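Local atomic coordinates of 2-hydroxymethyl glutarate dehydrogenase (Eubacterium barkeri, PDB entry 3CKY), a protein that catalyses the reversible NAD-dependent interconversion of 2-formylglutarate and (S)-2-hydroxymethylglutarate in nicotinate fermentation, working as a homotetramer. Residues 184-189 with 263-268; 239-244 with 267-272; 275-280 with 285-290. All coordinates share one frame; numbering follows the deposited sequence. Where two conformers were deposited one is given.

Interaction 1. Residues 184-189 with 263-268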
ATOM      1  N   ASN A 184       6.465  -8.543 -10.289  1.00 39.36           N
ATOM      2  CA  ASN A 184       7.812  -8.463 -10.833  1.00 39.30           C
ATOM      3  C   ASN A 184       7.870  -7.385 -11.900  1.00 39.44           C
ATOM      4  O   ASN A 184       8.844  -6.648 -11.988  1.00 39.50           O
ATOM      5  CB  ASN A 184       8.260  -9.825 -11.394  1.00 39.33           C
ATOM      6  CG  ASN A 184       8.435 -10.875 -10.322  1.00 39.41           C
ATOM      7  OD1 ASN A 184       8.444 -10.577  -9.125  1.00 40.35           O
ATOM      8  ND2 ASN A 184       8.580 -12.121 -10.744  1.00 38.91           N
ATOM      9  N   MET A 185       6.800  -7.274 -12.689  1.00 39.55           N
ATOM     10  CA  MET A 185       6.717  -6.256 -13.717  1.00 39.37           C
ATOM     11  C   MET A 185       6.584  -4.857 -13.120  1.00 39.33           C
ATOM     12  O   MET A 185       7.289  -3.929 -13.525  1.00 39.50           O
ATOM     13  CB  MET A 185       5.548  -6.535 -14.650  1.00 39.23           C
ATOM     14  CG  MET A 185       5.352  -5.475 -15.775  1.00 39.70           C
ATOM     15  SD  MET A 185       6.669  -5.410 -17.011  1.00 41.08           S
ATOM     16  CE  MET A 185       7.412  -3.802 -16.709  1.00 39.04           C
ATOM     17  N   ALA A 186       5.685  -4.702 -12.157  1.00 39.05           N
ATOM     18  CA  ALA A 186       5.541  -3.428 -11.462  1.00 39.19           C
ATOM     19  C   ALA A 186       6.885  -2.952 -10.863  1.00 38.91           C
ATOM     20  O   ALA A 186       7.233  -1.779 -10.952  1.00 39.00           O
ATOM     21  CB  ALA A 186       4.449  -3.533 -10.363  1.00 38.45           C
ATOM     22  N   SER A 187       7.626  -3.869 -10.248  1.00 39.01           N
ATOM     23  CA  SER A 187       8.933  -3.542  -9.685  1.00 39.21           C
ATOM     24  C   SER A 187       9.925  -3.139 -10.780  1.00 39.33           C
ATOM     25  O   SER A 187      10.669  -2.171 -10.649  1.00 39.14           O
ATOM     26  CB  SER A 187       9.483  -4.736  -8.900  1.00 39.56           C
ATOM     27  OG  SER A 187       8.620  -5.123  -7.843  1.00 39.11           O
ATOM     28  N   LEU A 188       9.911  -3.887 -11.872  1.00 39.50           N
ATOM     29  CA  LEU A 188      10.774  -3.610 -13.024  1.00 39.38           C
ATOM     30  C   LEU A 188      10.522  -2.208 -13.597  1.00 39.51           C
ATOM     31  O   LEU A 188      11.465  -1.462 -13.919  1.00 39.23           O
ATOM     32  CB  LEU A 188      10.563  -4.680 -14.106  1.00 39.23           C
ATOM     33  CG  LEU A 188      11.510  -4.616 -15.316  1.00 39.58           C
ATOM     34  CD1 LEU A 188      12.992  -4.763 -14.891  1.00 37.53           C
ATOM     35  CD2 LEU A 188      11.113  -5.646 -16.363  1.00 38.59           C
ATOM     36  N   ALA A 189       9.251  -1.846 -13.693  1.00 39.37           N
ATOM     37  CA  ALA A 189       8.854  -0.554 -14.256  1.00 39.55           C
ATOM     38  C   ALA A 189       9.570   0.633 -13.587  1.00 39.93           C
ATOM     39  O   ALA A 189      10.232   1.446 -14.272  1.00 39.44           O
ATOM     40  CB  ALA A 189       7.345  -0.389 -14.162  1.00 39.24           C
ATOM     41  N   ALA A 263      -1.043  -5.763  -3.609  1.00 38.50           N
ATOM     42  CA  ALA A 263      -1.956  -4.642  -3.478  1.00 38.25           C
ATOM     43  C   ALA A 263      -1.378  -3.411  -4.166  1.00 38.34           C
ATOM     44  O   ALA A 263      -2.095  -2.701  -4.921  1.00 37.46           O
ATOM     45  CB  ALA A 263      -2.244  -4.345  -2.006  1.00 37.99           C
ATOM     46  N   MET A 264      -0.089  -3.151  -3.916  1.00 38.06           N
ATOM     47  CA  MET A 264       0.519  -1.966  -4.500  0.50 38.25           C
ATOM     48  C   MET A 264       0.672  -2.147  -6.009  1.00 38.01           C
ATOM     49  O   MET A 264       0.374  -1.210  -6.759  1.00 37.85           O
ATOM     50  CB  MET A 264       1.837  -1.563  -3.806  0.50 38.73           C
ATOM     51  CG  MET A 264       1.666  -0.856  -2.426  0.50 39.18           C
ATOM     52  SD  MET A 264       0.185   0.194  -2.194  0.50 43.12           S
ATOM     53  CE  MET A 264       0.452   1.412  -3.483  0.50 40.53           C
ATOM     54  N   ALA A 265       1.085  -3.327  -6.458  1.00 37.84           N
ATOM     55  CA  ALA A 265       1.147  -3.617  -7.904  1.00 37.92           C
ATOM     56  C   ALA A 265      -0.203  -3.363  -8.564  1.00 37.82           C
ATOM     57  O   ALA A 265      -0.275  -2.797  -9.640  1.00 38.07           O
ATOM     58  CB  ALA A 265       1.609  -5.070  -8.166  1.00 36.95           C
ATOM     59  N   THR A 266      -1.276  -3.779  -7.901  1.00 38.02           N
ATOM     60  CA  THR A 266      -2.626  -3.616  -8.443  1.00 37.88           C
ATOM     61  C   THR A 266      -2.942  -2.150  -8.713  1.00 37.84           C
ATOM     62  O   THR A 266      -3.483  -1.797  -9.777  1.00 38.08           O
ATOM     63  CB  THR A 266      -3.670  -4.263  -7.494  1.00 38.19           C
ATOM     64  OG1 THR A 266      -3.305  -5.635  -7.251  1.00 38.32           O
ATOM     65  CG2 THR A 266      -5.098  -4.171  -8.061  1.00 37.08           C
ATOM     66  N   GLN A 267      -2.584  -1.288  -7.770  1.00 37.91           N
ATOM     67  CA  GLN A 267      -2.876   0.140  -7.887  1.00 38.04           C
ATOM     68  C   GLN A 267      -2.000   0.842  -8.934  1.00 38.05           C
ATOM     69  O   GLN A 267      -2.444   1.773  -9.603  1.00 38.12           O
ATOM     70  CB  GLN A 267      -2.762   0.829  -6.511  1.00 37.94           C
ATOM     71  CG  GLN A 267      -3.781   0.364  -5.496  1.00 37.16           C
ATOM     72  CD  GLN A 267      -5.227   0.316  -6.012  1.00 37.45           C
ATOM     73  OE1 GLN A 267      -5.980  -0.606  -5.679  1.00 40.29           O
ATOM     74  NE2 GLN A 267      -5.618   1.292  -6.810  1.00 33.55           N
ATOM     75  N   ILE A 268      -0.769   0.374  -9.089  1.00 38.08           N
ATOM     76  CA  ILE A 268       0.106   0.873 -10.135  1.00 38.31           C
ATOM     77  C   ILE A 268      -0.445   0.515 -11.523  1.00 38.64           C
ATOM     78  O   ILE A 268      -0.509   1.364 -12.412  1.00 38.71           O
ATOM     79  CB  ILE A 268       1.561   0.343  -9.948  1.00 38.79           C
ATOM     80  CG1 ILE A 268       2.144   0.863  -8.619  1.00 38.01           C
ATOM     81  CG2 ILE A 268       2.480   0.792 -11.131  1.00 37.88           C
ATOM     82  CD1 ILE A 268       3.427   0.170  -8.206  1.00 37.64           C
TER

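Interaction 2. Residues 239-244 with 267-272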
ATOM      1  N   ASP A 239      -5.189  -5.039 -18.754  1.00 40.17           N
ATOM      2  CA  ASP A 239      -6.470  -5.337 -18.112  1.00 40.28           C
ATOM      3  C   ASP A 239      -6.476  -6.737 -17.520  1.00 40.25           C
ATOM      4  O   ASP A 239      -7.011  -6.949 -16.438  1.00 40.31           O
ATOM      5  CB  ASP A 239      -7.639  -5.202 -19.096  1.00 39.91           C
ATOM      6  CG  ASP A 239      -7.962  -3.753 -19.455  1.00 39.69           C
ATOM      7  OD1 ASP A 239      -7.783  -2.837 -18.618  1.00 38.56           O
ATOM      8  OD2 ASP A 239      -8.417  -3.515 -20.587  1.00 39.74           O
ATOM      9  N   LEU A 240      -5.872  -7.686 -18.228  1.00 40.25           N
ATOM     10  CA  LEU A 240      -5.889  -9.078 -17.795  1.00 40.33           C
ATOM     11  C   LEU A 240      -4.953  -9.325 -16.613  1.00 40.08           C
ATOM     12  O   LEU A 240      -5.308 -10.004 -15.658  1.00 39.96           O
ATOM     13  CB  LEU A 240      -5.574 -10.004 -18.960  1.00 40.16           C
ATOM     14  CG  LEU A 240      -6.618  -9.989 -20.073  1.00 42.16           C
ATOM     15  CD1 LEU A 240      -6.167 -10.846 -21.263  1.00 41.90           C
ATOM     16  CD2 LEU A 240      -8.004 -10.444 -19.543  1.00 42.62           C
ATOM     17  N   GLN A 241      -3.764  -8.749 -16.674  1.00 40.16           N
ATOM     18  CA  GLN A 241      -2.831  -8.802 -15.557  1.00 40.22           C
ATOM     19  C   GLN A 241      -3.417  -8.158 -14.286  1.00 40.10           C
ATOM     20  O   GLN A 241      -3.221  -8.662 -13.190  1.00 39.66           O
ATOM     21  CB  GLN A 241      -1.517  -8.103 -15.932  1.00 40.01           C
ATOM     22  CG  GLN A 241      -0.498  -8.075 -14.804  1.00 40.35           C
ATOM     23  CD  GLN A 241      -0.100  -9.480 -14.334  1.00 41.17           C
ATOM     24  OE1 GLN A 241      -0.598  -9.983 -13.317  1.00 43.01           O
ATOM     25  NE2 GLN A 241       0.789 -10.122 -15.075  1.00 40.95           N
ATOM     26  N   HIS A 242      -4.099  -7.028 -14.462  1.00 40.26           N
ATOM     27  CA  HIS A 242      -4.814  -6.350 -13.390  1.00 40.54           C
ATOM     28  C   HIS A 242      -5.919  -7.236 -12.797  1.00 40.49           C
ATOM     29  O   HIS A 242      -6.053  -7.336 -11.581  1.00 40.27           O
ATOM     30  CB  HIS A 242      -5.424  -5.026 -13.904  1.00 40.50           C
ATOM     31  CG  HIS A 242      -6.139  -4.252 -12.841  1.00 40.59           C
ATOM     32  ND1 HIS A 242      -5.468  -3.467 -11.927  1.00 41.92           N
ATOM     33  CD2 HIS A 242      -7.450  -4.186 -12.506  1.00 39.65           C
ATOM     34  CE1 HIS A 242      -6.344  -2.927 -11.097  1.00 40.69           C
ATOM     35  NE2 HIS A 242      -7.549  -3.352 -11.425  1.00 40.06           N
ATOM     36  N   LYS A 243      -6.698  -7.868 -13.663  1.00 40.68           N
ATOM     37  CA  LYS A 243      -7.734  -8.817 -13.234  1.00 41.14           C
ATOM     38  C   LYS A 243      -7.112  -9.941 -12.390  1.00 40.88           C
ATOM     39  O   LYS A 243      -7.646 -10.335 -11.347  1.00 40.70           O
ATOM     40  CB  LYS A 243      -8.429  -9.402 -14.472  1.00 41.22           C
ATOM     41  CG  LYS A 243      -9.634 -10.267 -14.211  1.00 41.89           C
ATOM     42  CD  LYS A 243      -9.970 -11.085 -15.466  1.00 43.38           C
ATOM     43  CE  LYS A 243     -11.360 -11.736 -15.404  1.00 46.12           C
ATOM     44  NZ  LYS A 243     -11.420 -13.003 -14.581  1.00 49.93           N
ATOM     45  N   ASP A 244      -5.976 -10.453 -12.854  1.00 40.51           N
ATOM     46  CA  ASP A 244      -5.269 -11.526 -12.149  1.00 40.37           C
ATOM     47  C   ASP A 244      -4.823 -11.088 -10.764  1.00 40.02           C
ATOM     48  O   ASP A 244      -4.945 -11.845  -9.809  1.00 39.87           O
ATOM     49  CB  ASP A 244      -4.057 -11.999 -12.961  1.00 40.47           C
ATOM     50  CG  ASP A 244      -4.446 -12.840 -14.172  1.00 41.24           C
ATOM     51  OD1 ASP A 244      -5.605 -13.299 -14.229  1.00 42.88           O
ATOM     52  OD2 ASP A 244      -3.585 -13.052 -15.056  1.00 42.48           O
ATOM     53  N   GLN A 267      -2.584  -1.288  -7.770  1.00 37.91           N
ATOM     54  CA  GLN A 267      -2.876   0.140  -7.887  1.00 38.04           C
ATOM     55  C   GLN A 267      -2.000   0.842  -8.934  1.00 38.05           C
ATOM     56  O   GLN A 267      -2.444   1.773  -9.603  1.00 38.12           O
ATOM     57  CB  GLN A 267      -2.762   0.829  -6.511  1.00 37.94           C
ATOM     58  CG  GLN A 267      -3.781   0.364  -5.496  1.00 37.16           C
ATOM     59  CD  GLN A 267      -5.227   0.316  -6.012  1.00 37.45           C
ATOM     60  OE1 GLN A 267      -5.980  -0.606  -5.679  1.00 40.29           O
ATOM     61  NE2 GLN A 267      -5.618   1.292  -6.810  1.00 33.55           N
ATOM     62  N   ILE A 268      -0.769   0.374  -9.089  1.00 38.08           N
ATOM     63  CA  ILE A 268       0.106   0.873 -10.135  1.00 38.31           C
ATOM     64  C   ILE A 268      -0.445   0.515 -11.523  1.00 38.64           C
ATOM     65  O   ILE A 268      -0.509   1.364 -12.412  1.00 38.71           O
ATOM     66  CB  ILE A 268       1.561   0.343  -9.948  1.00 38.79           C
ATOM     67  CG1 ILE A 268       2.144   0.863  -8.619  1.00 38.01           C
ATOM     68  CG2 ILE A 268       2.480   0.792 -11.131  1.00 37.88           C
ATOM     69  CD1 ILE A 268       3.427   0.170  -8.206  1.00 37.64           C
ATOM     70  N   PHE A 269      -0.871  -0.733 -11.704  1.00 38.78           N
ATOM     71  CA  PHE A 269      -1.530  -1.125 -12.945  1.00 38.98           C
ATOM     72  C   PHE A 269      -2.873  -0.410 -13.159  1.00 38.93           C
ATOM     73  O   PHE A 269      -3.262  -0.185 -14.300  1.00 38.65           O
ATOM     74  CB  PHE A 269      -1.746  -2.635 -13.021  1.00 39.38           C
ATOM     75  CG  PHE A 269      -0.519  -3.400 -13.393  1.00 40.16           C
ATOM     76  CD1 PHE A 269      -0.005  -3.330 -14.682  1.00 40.99           C
ATOM     77  CD2 PHE A 269       0.122  -4.203 -12.460  1.00 40.68           C
ATOM     78  CE1 PHE A 269       1.123  -4.063 -15.050  1.00 40.16           C
ATOM     79  CE2 PHE A 269       1.247  -4.927 -12.803  1.00 40.74           C
ATOM     80  CZ  PHE A 269       1.755  -4.856 -14.117  1.00 40.81           C
ATOM     81  N   GLU A 270      -3.571  -0.065 -12.077  1.00 38.82           N
ATOM     82  CA  GLU A 270      -4.775   0.759 -12.205  1.00 38.76           C
ATOM     83  C   GLU A 270      -4.449   2.138 -12.773  1.00 38.39           C
ATOM     84  O   GLU A 270      -5.215   2.686 -13.558  1.00 37.88           O
ATOM     85  CB  GLU A 270      -5.508   0.911 -10.863  1.00 38.87           C
ATOM     86  CG  GLU A 270      -6.879   1.548 -10.992  1.00 39.84           C
ATOM     87  CD  GLU A 270      -7.780   0.784 -11.951  1.00 42.21           C
ATOM     88  OE1 GLU A 270      -8.178  -0.354 -11.620  1.00 44.19           O
ATOM     89  OE2 GLU A 270      -8.070   1.303 -13.042  1.00 45.01           O
ATOM     90  N   GLY A 271      -3.311   2.695 -12.360  1.00 38.31           N
ATOM     91  CA  GLY A 271      -2.810   3.936 -12.952  1.00 38.27           C
ATOM     92  C   GLY A 271      -2.675   3.838 -14.466  1.00 38.08           C
ATOM     93  O   GLY A 271      -3.101   4.739 -15.200  1.00 37.55           O
ATOM     94  N   GLY A 272      -2.096   2.735 -14.937  1.00 38.12           N
ATOM     95  CA  GLY A 272      -1.953   2.506 -16.368  1.00 38.54           C
ATOM     96  C   GLY A 272      -3.295   2.427 -17.060  1.00 38.50           C
ATOM     97  O   GLY A 272      -3.480   2.972 -18.138  1.00 38.62           O
TER

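Interaction 3. Residues 275-280 with 285-290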
ATOM      1  N   MET A 275      -4.782   5.768 -17.488  1.00 39.27           N
ATOM      2  CA  MET A 275      -4.156   6.449 -18.619  1.00 39.76           C
ATOM      3  C   MET A 275      -4.546   5.858 -19.983  1.00 39.63           C
ATOM      4  O   MET A 275      -3.985   6.264 -20.998  1.00 39.54           O
ATOM      5  CB  MET A 275      -2.634   6.387 -18.484  1.00 39.51           C
ATOM      6  CG  MET A 275      -2.088   7.206 -17.331  1.00 40.41           C
ATOM      7  SD  MET A 275      -0.312   6.949 -17.084  1.00 42.34           S
ATOM      8  CE  MET A 275       0.348   7.594 -18.629  1.00 38.35           C
ATOM      9  N   GLY A 276      -5.488   4.911 -20.005  1.00 39.68           N
ATOM     10  CA  GLY A 276      -6.008   4.342 -21.253  1.00 39.67           C
ATOM     11  C   GLY A 276      -5.157   3.239 -21.851  1.00 39.84           C
ATOM     12  O   GLY A 276      -5.291   2.935 -23.035  1.00 39.87           O
ATOM     13  N   LEU A 277      -4.321   2.607 -21.023  1.00 40.14           N
ATOM     14  CA  LEU A 277      -3.347   1.617 -21.484  1.00 40.12           C
ATOM     15  C   LEU A 277      -3.815   0.174 -21.301  1.00 40.18           C
ATOM     16  O   LEU A 277      -3.057  -0.752 -21.543  1.00 40.28           O
ATOM     17  CB  LEU A 277      -2.029   1.832 -20.746  1.00 40.30           C
ATOM     18  CG  LEU A 277      -1.022   2.916 -21.186  1.00 41.11           C
ATOM     19  CD1 LEU A 277      -1.579   3.972 -22.113  1.00 40.26           C
ATOM     20  CD2 LEU A 277      -0.350   3.532 -19.952  1.00 40.08           C
ATOM     21  N   GLY A 278      -5.073  -0.020 -20.905  1.00 40.29           N
ATOM     22  CA  GLY A 278      -5.590  -1.345 -20.566  1.00 40.50           C
ATOM     23  C   GLY A 278      -5.452  -2.440 -21.610  1.00 40.69           C
ATOM     24  O   GLY A 278      -5.285  -3.620 -21.265  1.00 40.63           O
ATOM     25  N   ARG A 279      -5.512  -2.058 -22.885  1.00 41.33           N
ATOM     26  CA  ARG A 279      -5.435  -3.009 -24.004  1.00 41.62           C
ATOM     27  C   ARG A 279      -4.011  -3.259 -24.508  1.00 41.22           C
ATOM     28  O   ARG A 279      -3.777  -4.170 -25.296  1.00 41.20           O
ATOM     29  CB  ARG A 279      -6.297  -2.507 -25.166  1.00 42.54           C
ATOM     30  CG  ARG A 279      -7.784  -2.501 -24.861  1.00 45.60           C
ATOM     31  CD  ARG A 279      -8.344  -3.902 -24.935  1.00 51.44           C
ATOM     32  NE  ARG A 279      -8.141  -4.670 -23.703  1.00 54.58           N
ATOM     33  CZ  ARG A 279      -8.037  -6.005 -23.632  1.00 56.09           C
ATOM     34  NH1 ARG A 279      -7.876  -6.589 -22.445  1.00 56.52           N
ATOM     35  NH2 ARG A 279      -8.079  -6.768 -24.726  1.00 56.56           N
ATOM     36  N   GLU A 280      -3.063  -2.456 -24.052  1.00 40.66           N
ATOM     37  CA  GLU A 280      -1.664  -2.669 -24.381  1.00 40.74           C
ATOM     38  C   GLU A 280      -1.082  -3.753 -23.486  1.00 40.53           C
ATOM     39  O   GLU A 280      -1.640  -4.041 -22.422  1.00 40.26           O
ATOM     40  CB  GLU A 280      -0.887  -1.365 -24.186  1.00 40.77           C
ATOM     41  CG  GLU A 280      -1.374  -0.254 -25.104  1.00 41.43           C
ATOM     42  CD  GLU A 280      -0.545   1.014 -25.056  1.00 41.99           C
ATOM     43  OE1 GLU A 280      -0.957   1.984 -25.718  1.00 46.15           O
ATOM     44  OE2 GLU A 280       0.509   1.074 -24.387  1.00 43.88           O
ATOM     45  N   VAL A 285       2.761  -0.437 -18.423  1.00 39.20           N
ATOM     46  CA  VAL A 285       2.609   0.234 -17.109  1.00 39.44           C
ATOM     47  C   VAL A 285       3.804   1.174 -16.784  1.00 39.59           C
ATOM     48  O   VAL A 285       3.640   2.155 -16.052  1.00 39.36           O
ATOM     49  CB  VAL A 285       2.384  -0.804 -15.975  1.00 39.38           C
ATOM     50  CG1 VAL A 285       3.694  -1.519 -15.618  1.00 38.59           C
ATOM     51  CG2 VAL A 285       1.755  -0.146 -14.766  1.00 39.30           C
ATOM     52  N   ILE A 286       4.982   0.883 -17.352  1.00 39.42           N
ATOM     53  CA  ILE A 286       6.140   1.765 -17.245  1.00 40.20           C
ATOM     54  C   ILE A 286       5.818   3.227 -17.671  1.00 40.65           C
ATOM     55  O   ILE A 286       6.374   4.182 -17.125  1.00 40.56           O
ATOM     56  CB  ILE A 286       7.376   1.229 -18.049  1.00 39.96           C
ATOM     57  CG1 ILE A 286       8.662   1.916 -17.571  1.00 40.15           C
ATOM     58  CG2 ILE A 286       7.203   1.460 -19.570  1.00 39.83           C
ATOM     59  CD1 ILE A 286       9.962   1.274 -18.055  1.00 39.61           C
ATOM     60  N   LYS A 287       4.924   3.382 -18.647  1.00 41.40           N
ATOM     61  CA  LYS A 287       4.474   4.701 -19.114  1.00 41.54           C
ATOM     62  C   LYS A 287       3.853   5.557 -18.001  1.00 41.56           C
ATOM     63  O   LYS A 287       3.903   6.781 -18.075  1.00 41.45           O
ATOM     64  CB  LYS A 287       3.455   4.547 -20.225  1.00 41.63           C
ATOM     65  CG  LYS A 287       3.995   3.959 -21.515  1.00 42.53           C
ATOM     66  CD  LYS A 287       2.885   3.954 -22.572  1.00 41.95           C
ATOM     67  CE  LYS A 287       3.270   3.141 -23.768  1.00 42.41           C
ATOM     68  NZ  LYS A 287       2.270   3.295 -24.869  1.00 43.38           N
ATOM     69  N   VAL A 288       3.287   4.919 -16.974  1.00 42.14           N
ATOM     70  CA  VAL A 288       2.849   5.647 -15.756  1.00 42.10           C
ATOM     71  C   VAL A 288       3.968   6.527 -15.170  1.00 42.09           C
ATOM     72  O   VAL A 288       3.759   7.703 -14.887  1.00 42.32           O
ATOM     73  CB  VAL A 288       2.329   4.717 -14.644  1.00 41.72           C
ATOM     74  CG1 VAL A 288       2.054   5.526 -13.355  1.00 40.78           C
ATOM     75  CG2 VAL A 288       1.071   3.971 -15.100  1.00 41.58           C
ATOM     76  N   TRP A 289       5.155   5.961 -15.033  1.00 42.01           N
ATOM     77  CA  TRP A 289       6.271   6.683 -14.435  1.00 42.01           C
ATOM     78  C   TRP A 289       6.954   7.634 -15.414  1.00 41.88           C
ATOM     79  O   TRP A 289       7.388   8.717 -15.030  1.00 41.33           O
ATOM     80  CB  TRP A 289       7.274   5.686 -13.843  1.00 42.07           C
ATOM     81  CG  TRP A 289       6.667   4.758 -12.811  1.00 41.84           C
ATOM     82  CD1 TRP A 289       6.759   3.407 -12.789  1.00 42.34           C
ATOM     83  CD2 TRP A 289       5.851   5.124 -11.673  1.00 42.41           C
ATOM     84  NE1 TRP A 289       6.067   2.898 -11.711  1.00 42.88           N
ATOM     85  CE2 TRP A 289       5.497   3.930 -11.013  1.00 42.41           C
ATOM     86  CE3 TRP A 289       5.377   6.346 -11.161  1.00 41.70           C
ATOM     87  CZ2 TRP A 289       4.699   3.913  -9.855  1.00 41.94           C
ATOM     88  CZ3 TRP A 289       4.581   6.328 -10.018  1.00 42.18           C
ATOM     89  CH2 TRP A 289       4.257   5.115  -9.376  1.00 42.20           C
ATOM     90  N   GLU A 290       7.027   7.231 -16.683  1.00 42.34           N
ATOM     91  CA  GLU A 290       7.570   8.080 -17.755  1.00 42.54           C
ATOM     92  C   GLU A 290       6.777   9.358 -17.883  1.00 42.44           C
ATOM     93  O   GLU A 290       7.349  10.436 -18.013  1.00 42.40           O
ATOM     94  CB  GLU A 290       7.583   7.336 -19.100  1.00 41.86           C
ATOM     95  CG  GLU A 290       8.520   6.144 -19.090  1.00 43.56           C
ATOM     96  CD  GLU A 290       8.553   5.385 -20.398  1.00 43.73           C
ATOM     97  OE1 GLU A 290       9.686   5.125 -20.884  1.00 46.25           O
ATOM     98  OE2 GLU A 290       7.467   5.052 -20.929  1.00 42.84           O
TER
HETATM   99  O   HOH W   1      -0.565   4.422 -26.077  1.00 58.49           O

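Interaction 1. Residues 184-189 with 263-268
A186 and A265 face each other methyl to methyl: each CB leaves its own helix toward the other segment, and the A186 CB to A265 CB distance is 3.9 Å. The two methyls do not meet quite squarely: A186 CB also lies 4.1 Å from A265 CA, so it meets the base of that side chain as well. The main chains are close here, with the A186 and A265 CA atoms 5.7 Å apart. One turn further along the second helix, I268 completes the seat. Its chain is stretched out, CD1 lying anti to CA (chi2 168°), which carries CD1 to 4.4 Å from A186 CB. A186 thus sits opposite two residues spaced three apart, and its CB meets A265 CB and I268 CD1 from directions roughly at right angles. The contact is purely apolar, and its three residues are all buried. The helices it joins, 169-197 and 260-274, belong to the all-helical C-terminal domain that follows the Rossmann-type NAD-binding domain; the first is the long helix that enters this domain straight after the last strand of the sheet. Having only methyls where A186 meets A265 is consistent with the close approach of the two helices. The hydroxyls alongside are spent within their own helices: S187 OG bonds to C183 O, and T266 OG1 bonds to T262 O. The other branch of I268, CG2, packs against W289 of helix 286-293, which also lies against A189. Another copy of the protein packs close by: N184 on N184, S187 on C183 and I268 on P260, the second of each pair belonging to the second subunit.

Interaction 2. Residues 239-244 with 267-272
H242 carries its ring anti to the backbone N (chi1 -178°), while F269 turns CG beside its own N (chi1 -78°), and the two side chains run past each other in opposite directions. This leaves F269 CB at the edge of the imidazole, 4.0 Å from H242 ND1. The phenyl ring then reaches Q241, whose CG sits over one face in a CH-pi contact, 4.2 Å from the ring centroid. Helices 238-255 and 260-274 form an antiparallel hairpin within the C-terminal domain; here their axes approach to 9.7 Å with their directions 153° apart. E270, bent at chi2, doubles back so that OE1 comes within 3.1 Å of H242 NE2, but the angle is too poor for a hydrogen bond, and the carboxylate stands nearly perpendicular to the imidazole. An alanine in place of H242 would probably open a gap beside F269 CB and leave the E270 carboxylate without the ring that packs against it. R273 joins the two helices by a salt bridge to D239, and has a long, weak ion pair with E270 on its own helix. K243, which probably binds NAD, points elsewhere, its NZ hydrogen-bonded to P69 O.

Interaction 3. Residues 275-280 with 285-290
K287 and E280 form the one salt bridge of this contact, with K287 NZ giving a hydrogen bond of 2.9 Å to E280 OE2. The carboxylate receives it on the syn lone pair of OE2, the side facing OE1. A water serves the other oxygen: it donates to E280 OE1 and accepts a weak bond from K287 NZ at 3.3 Å, a weaker link beside the direct bridge. The lysine gets there fully extended beyond CG, its CB passing L277 CD2 at 3.9 Å on the way. Beside it M275, bent at chi3 (64°), lays SD 3.7 Å from V288 CA and brings CE close to K287 O. Backbone groups of the 275-280 loop are well used. A Schellman motif with G276 as C-prime residue closes the preceding helix, L277 N bonding to G272 O and G276 N to R273 O, and a type I turn follows, with E280 N bonded to L277 O at 3.0 Å. Backbone bonds, probably D239 N to G278 O and one between E280 and M238, tie the loop to helix 238-255. Helix 286-293 rests its other flank on helices 169-197 and 260-274, while M292 of the fourth subunit packs on M275 and V288.

In the fold
All three contacts lie in the helical C-terminal domain, and helix 260-274 runs through them: residues 263-268 meet helix 169-197 in interaction 1, and 267-272, nearer its C-terminal end, meet helix 238-255 in interaction 2, and its end leads into the loop of interaction 3. Interactions 1 and 2 are buried, share Q267 and I268, and touch where F269 packs on M185 and A186. The first is alkyl only; the second adds aromatic rings and a buried carboxylate. Interaction 3, at the surface, combines a salt bridge and water with Met and Leu packing. V285 and W289 link it to I268, and a probable hydrogen bond from D239 N to G278 O joins it to interaction 2.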